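Local coordinates for DUF3218 domain-containing protein (Pseudomonas aeruginosa, PDB 2IGS) that is of unknown function but belongs to the lysozyme clan of families, so a distant relationship to lysozyme-like enzymes is possible, at residues 40-52 with 117-129. Sequence-based numbering, arbitrary orientation.
Sequences EAWDIPLRLHPEF and YLDRFKGSPNVYP
Ile44 meets Leu118 and Phe121 where helix 35-48 packs against the 3-10 turn 117-121, an example of a helix using branched side chains to seat a short turn. With CG1 beside the backbone N (chi1 -69°), Ile44 sets CG2 anti to that N, 3.8 Å from Leu118 CD2, while CD1 reaches Phe121 CE2 at 4.0 Å. One helical turn on, Leu48 splits its branches, CD1 against Phe121 CB and CD2 3.8 Å from Lys122 CG. At one end of this apolar seam, Tyr117 OH donates to Glu40 OE2 at 2.7 Å, on the oxygen's anti side and 30° out of the carboxylate plane; Lys110 holds the other oxygen. Beyond the helix, Val127 CG1 makes a CH-pi contact over one face of the His49 ring, 3.9 Å from its centroid, and a water bridges His49 NE2 and Asn126 O. Phe52 and Tyr128 lie nearly parallel but slid apart, their planes at 5°. The outer side is looser: exposed Arg47 offers only CB to Leu118 CD1, and Lys122 NZ forms a salt bridge with Asp119 OD1. Pro45 CG touches Pro129 CG at 3.8 Å, and both prolines pack on Tyr203 of helix 203-216, fastening the end of helix 35-48 to the connection between helix 87-113 and strand 132-134.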
# COMPACT_ATOMS: atom_id res chain seq x y z
N GLU F 40 9.75 -15.75 38.28
CA GLU F 40 9.35 -15.56 36.89
C GLU F 40 10.53 -15.66 35.91
O GLU F 40 10.42 -16.32 34.88
CB GLU F 40 8.59 -14.24 36.69
CG GLU F 40 8.03 -14.11 35.28
CD GLU F 40 7.20 -12.87 35.05
OE1 GLU F 40 6.96 -12.12 36.01
OE2 GLU F 40 6.80 -12.64 33.88
N ALA F 41 11.63 -15.00 36.22
CA ALA F 41 12.86 -15.07 35.39
C ALA F 41 13.37 -16.50 35.23
O ALA F 41 13.68 -16.95 34.13
CB ALA F 41 13.95 -14.17 35.99
N TRP F 42 13.45 -17.23 36.34
CA TRP F 42 14.07 -18.57 36.33
C TRP F 42 13.10 -19.68 35.89
O TRP F 42 13.51 -20.80 35.62
CB TRP F 42 14.75 -18.86 37.68
CG TRP F 42 16.06 -18.06 37.85
CD1 TRP F 42 16.83 -17.51 36.84
CD2 TRP F 42 16.75 -17.79 39.08
NE1 TRP F 42 17.95 -16.91 37.38
CE2 TRP F 42 17.92 -17.05 38.75
CE3 TRP F 42 16.49 -18.07 40.43
CZ2 TRP F 42 18.83 -16.59 39.72
CZ3 TRP F 42 17.40 -17.63 41.40
CH2 TRP F 42 18.56 -16.90 41.03
N ASP F 43 11.81 -19.36 35.79
CA ASP F 43 10.85 -20.21 35.06
C ASP F 43 10.92 -20.07 33.53
O ASP F 43 10.40 -20.93 32.81
CB ASP F 43 9.40 -19.95 35.54
CG ASP F 43 9.08 -20.63 36.88
OD1 ASP F 43 9.84 -21.51 37.35
OD2 ASP F 43 8.04 -20.27 37.48
N ILE F 44 11.56 -19.01 33.04
CA ILE F 44 11.58 -18.70 31.59
C ILE F 44 11.92 -19.90 30.67
O ILE F 44 11.11 -20.23 29.82
CB ILE F 44 12.39 -17.40 31.23
CG1 ILE F 44 11.68 -16.13 31.74
CG2 ILE F 44 12.58 -17.27 29.73
CD1 ILE F 44 12.46 -14.84 31.48
N PRO F 45 13.07 -20.61 30.91
CA PRO F 45 13.41 -21.78 30.07
C PRO F 45 12.38 -22.88 30.09
O PRO F 45 12.21 -23.58 29.09
CB PRO F 45 14.70 -22.29 30.70
CG PRO F 45 15.31 -21.10 31.31
CD PRO F 45 14.12 -20.38 31.92
N LEU F 46 11.70 -23.07 31.22
CA LEU F 46 10.67 -24.08 31.26
C LEU F 46 9.40 -23.59 30.57
O LEU F 46 8.72 -24.39 29.92
CB LEU F 46 10.38 -24.54 32.68
CG LEU F 46 9.38 -25.69 32.80
CD1 LEU F 46 10.00 -26.96 32.20
CD2 LEU F 46 9.01 -25.89 34.28
N ARG F 47 9.09 -22.30 30.69
CA ARG F 47 7.92 -21.77 30.03
C ARG F 47 8.10 -21.75 28.51
O ARG F 47 7.14 -21.92 27.77
CB ARG F 47 7.49 -20.43 30.64
CG ARG F 47 6.46 -20.65 31.76
CD ARG F 47 5.96 -19.40 32.47
NE ARG F 47 6.48 -19.29 33.83
CZ ARG F 47 5.84 -18.70 34.84
NH1 ARG F 47 4.62 -18.18 34.64
NH2 ARG F 47 6.40 -18.63 36.04
N LEU F 48 9.34 -21.62 28.05
CA LEU F 48 9.68 -21.79 26.62
C LEU F 48 9.66 -23.24 26.12
O LEU F 48 9.29 -23.51 24.98
CB LEU F 48 11.02 -21.13 26.29
CG LEU F 48 11.08 -19.59 26.30
CD1 LEU F 48 12.55 -19.18 26.22
CD2 LEU F 48 10.24 -18.93 25.17
N HIS F 49 10.02 -24.18 26.98
CA HIS F 49 10.10 -25.59 26.62
C HIS F 49 9.37 -26.48 27.64
O HIS F 49 10.03 -27.19 28.40
CB HIS F 49 11.57 -26.03 26.46
CG HIS F 49 12.25 -25.38 25.30
ND1 HIS F 49 12.14 -25.87 24.02
CD2 HIS F 49 13.00 -24.26 25.21
CE1 HIS F 49 12.80 -25.08 23.19
NE2 HIS F 49 13.35 -24.10 23.89
N PRO F 50 8.02 -26.42 27.66
CA PRO F 50 7.26 -27.29 28.56
C PRO F 50 7.50 -28.78 28.29
O PRO F 50 7.18 -29.59 29.15
CB PRO F 50 5.81 -26.91 28.26
CG PRO F 50 5.84 -26.23 26.91
CD PRO F 50 7.13 -25.54 26.86
N GLU F 51 8.06 -29.14 27.13
CA GLU F 51 8.39 -30.55 26.85
C GLU F 51 9.60 -31.04 27.62
O GLU F 51 9.95 -32.23 27.52
CB GLU F 51 8.66 -30.82 25.36
CG GLU F 51 8.38 -29.71 24.42
CD GLU F 51 9.43 -28.62 24.45
OE1 GLU F 51 9.03 -27.46 24.66
OE2 GLU F 51 10.64 -28.90 24.25
N PHE F 52 10.27 -30.14 28.36
CA PHE F 52 11.34 -30.57 29.28
C PHE F 52 10.80 -31.55 30.33
O PHE F 52 11.51 -32.45 30.78
CB PHE F 52 12.01 -29.38 29.99
CG PHE F 52 12.96 -28.59 29.11
CD1 PHE F 52 13.40 -29.10 27.89
CD2 PHE F 52 13.41 -27.34 29.53
CE1 PHE F 52 14.28 -28.35 27.07
CE2 PHE F 52 14.31 -26.60 28.75
CZ PHE F 52 14.73 -27.11 27.50
N TYR F 117 5.72 -11.12 26.22
CA TYR F 117 7.15 -10.85 26.07
C TYR F 117 7.99 -12.08 25.69
O TYR F 117 9.02 -11.96 25.02
CB TYR F 117 7.71 -10.19 27.33
CG TYR F 117 7.89 -11.09 28.55
CD1 TYR F 117 6.94 -11.13 29.56
CD2 TYR F 117 9.06 -11.84 28.72
CE1 TYR F 117 7.12 -11.93 30.70
CE2 TYR F 117 9.26 -12.64 29.85
CZ TYR F 117 8.29 -12.68 30.83
OH TYR F 117 8.49 -13.47 31.95
N LEU F 118 7.52 -13.25 26.10
CA LEU F 118 8.27 -14.49 25.90
C LEU F 118 8.52 -14.74 24.43
O LEU F 118 9.43 -15.52 24.07
CB LEU F 118 7.49 -15.68 26.47
CG LEU F 118 7.67 -16.19 27.90
CD1 LEU F 118 6.97 -17.54 27.99
CD2 LEU F 118 9.16 -16.31 28.38
N ASP F 119 7.69 -14.14 23.57
CA ASP F 119 7.81 -14.38 22.13
C ASP F 119 9.12 -13.83 21.59
O ASP F 119 9.63 -14.31 20.57
CB ASP F 119 6.60 -13.85 21.35
CG ASP F 119 5.60 -14.94 21.02
OD1 ASP F 119 5.76 -16.07 21.50
OD2 ASP F 119 4.64 -14.70 20.27
N ARG F 120 9.66 -12.81 22.27
CA ARG F 120 10.96 -12.25 21.92
C ARG F 120 12.09 -13.29 22.00
O ARG F 120 13.07 -13.19 21.26
CB ARG F 120 11.30 -11.03 22.80
CG ARG F 120 10.79 -9.70 22.27
CD ARG F 120 11.56 -9.26 21.02
NE ARG F 120 12.63 -8.31 21.30
CZ ARG F 120 13.62 -8.01 20.45
NH1 ARG F 120 13.70 -8.61 19.26
NH2 ARG F 120 14.54 -7.13 20.78
N PHE F 121 11.93 -14.28 22.88
CA PHE F 121 13.00 -15.26 23.17
C PHE F 121 12.98 -16.49 22.29
O PHE F 121 13.78 -17.42 22.48
CB PHE F 121 12.97 -15.72 24.65
CG PHE F 121 12.99 -14.61 25.65
CD1 PHE F 121 13.87 -13.53 25.52
CD2 PHE F 121 12.15 -14.65 26.77
CE1 PHE F 121 13.88 -12.48 26.47
CE2 PHE F 121 12.14 -13.61 27.73
CZ PHE F 121 13.01 -12.52 27.58
N LYS F 122 12.06 -16.52 21.32
CA LYS F 122 11.88 -17.70 20.48
C LYS F 122 12.68 -17.64 19.19
O LYS F 122 13.25 -16.59 18.83
CB LYS F 122 10.40 -17.92 20.21
CG LYS F 122 9.61 -18.20 21.48
CD LYS F 122 8.16 -18.42 21.23
CE LYS F 122 7.43 -18.71 22.52
NZ LYS F 122 5.96 -18.50 22.35
N GLY F 123 12.75 -18.77 18.49
CA GLY F 123 13.31 -18.77 17.13
C GLY F 123 14.82 -18.61 16.92
O GLY F 123 15.28 -18.43 15.78
N SER F 124 15.62 -18.68 17.98
CA SER F 124 17.03 -19.01 17.78
C SER F 124 17.08 -20.54 17.76
O SER F 124 16.11 -21.21 18.14
CB SER F 124 17.91 -18.39 18.87
OG SER F 124 18.01 -19.24 20.00
N PRO F 125 18.19 -21.13 17.30
CA PRO F 125 18.20 -22.59 17.24
C PRO F 125 18.59 -23.23 18.58
O PRO F 125 18.72 -24.45 18.68
CB PRO F 125 19.24 -22.88 16.16
CG PRO F 125 19.98 -21.59 15.91
CD PRO F 125 19.47 -20.56 16.86
N ASN F 126 18.78 -22.39 19.58
CA ASN F 126 19.22 -22.81 20.92
C ASN F 126 18.03 -23.23 21.77
O ASN F 126 17.11 -22.43 21.96
CB ASN F 126 19.95 -21.65 21.59
CG ASN F 126 21.34 -21.44 21.03
OD1 ASN F 126 21.89 -22.30 20.35
ND2 ASN F 126 21.93 -20.30 21.35
N VAL F 127 18.04 -24.48 22.24
CA VAL F 127 16.98 -25.07 23.05
C VAL F 127 17.18 -24.80 24.57
O VAL F 127 16.21 -24.63 25.32
CB VAL F 127 16.85 -26.61 22.78
CG1 VAL F 127 15.83 -27.24 23.68
CG2 VAL F 127 16.48 -26.91 21.33
N TYR F 128 18.44 -24.78 25.00
CA TYR F 128 18.81 -24.60 26.42
C TYR F 128 19.30 -23.19 26.75
O TYR F 128 19.88 -22.53 25.88
CB TYR F 128 19.84 -25.66 26.81
CG TYR F 128 19.27 -27.03 26.59
CD1 TYR F 128 18.31 -27.55 27.45
CD2 TYR F 128 19.61 -27.77 25.47
CE1 TYR F 128 17.75 -28.78 27.23
CE2 TYR F 128 19.05 -29.01 25.22
CZ TYR F 128 18.10 -29.51 26.11
OH TYR F 128 17.55 -30.74 25.90
N PRO F 129 19.07 -22.71 27.99
CA PRO F 129 19.42 -21.30 28.24
C PRO F 129 20.92 -21.07 28.21
O PRO F 129 21.36 -19.96 27.94
CB PRO F 129 18.84 -21.04 29.64
CG PRO F 129 18.78 -22.37 30.28
CD PRO F 129 18.49 -23.34 29.18
O HOH W 1 14.55 -22.48 22.27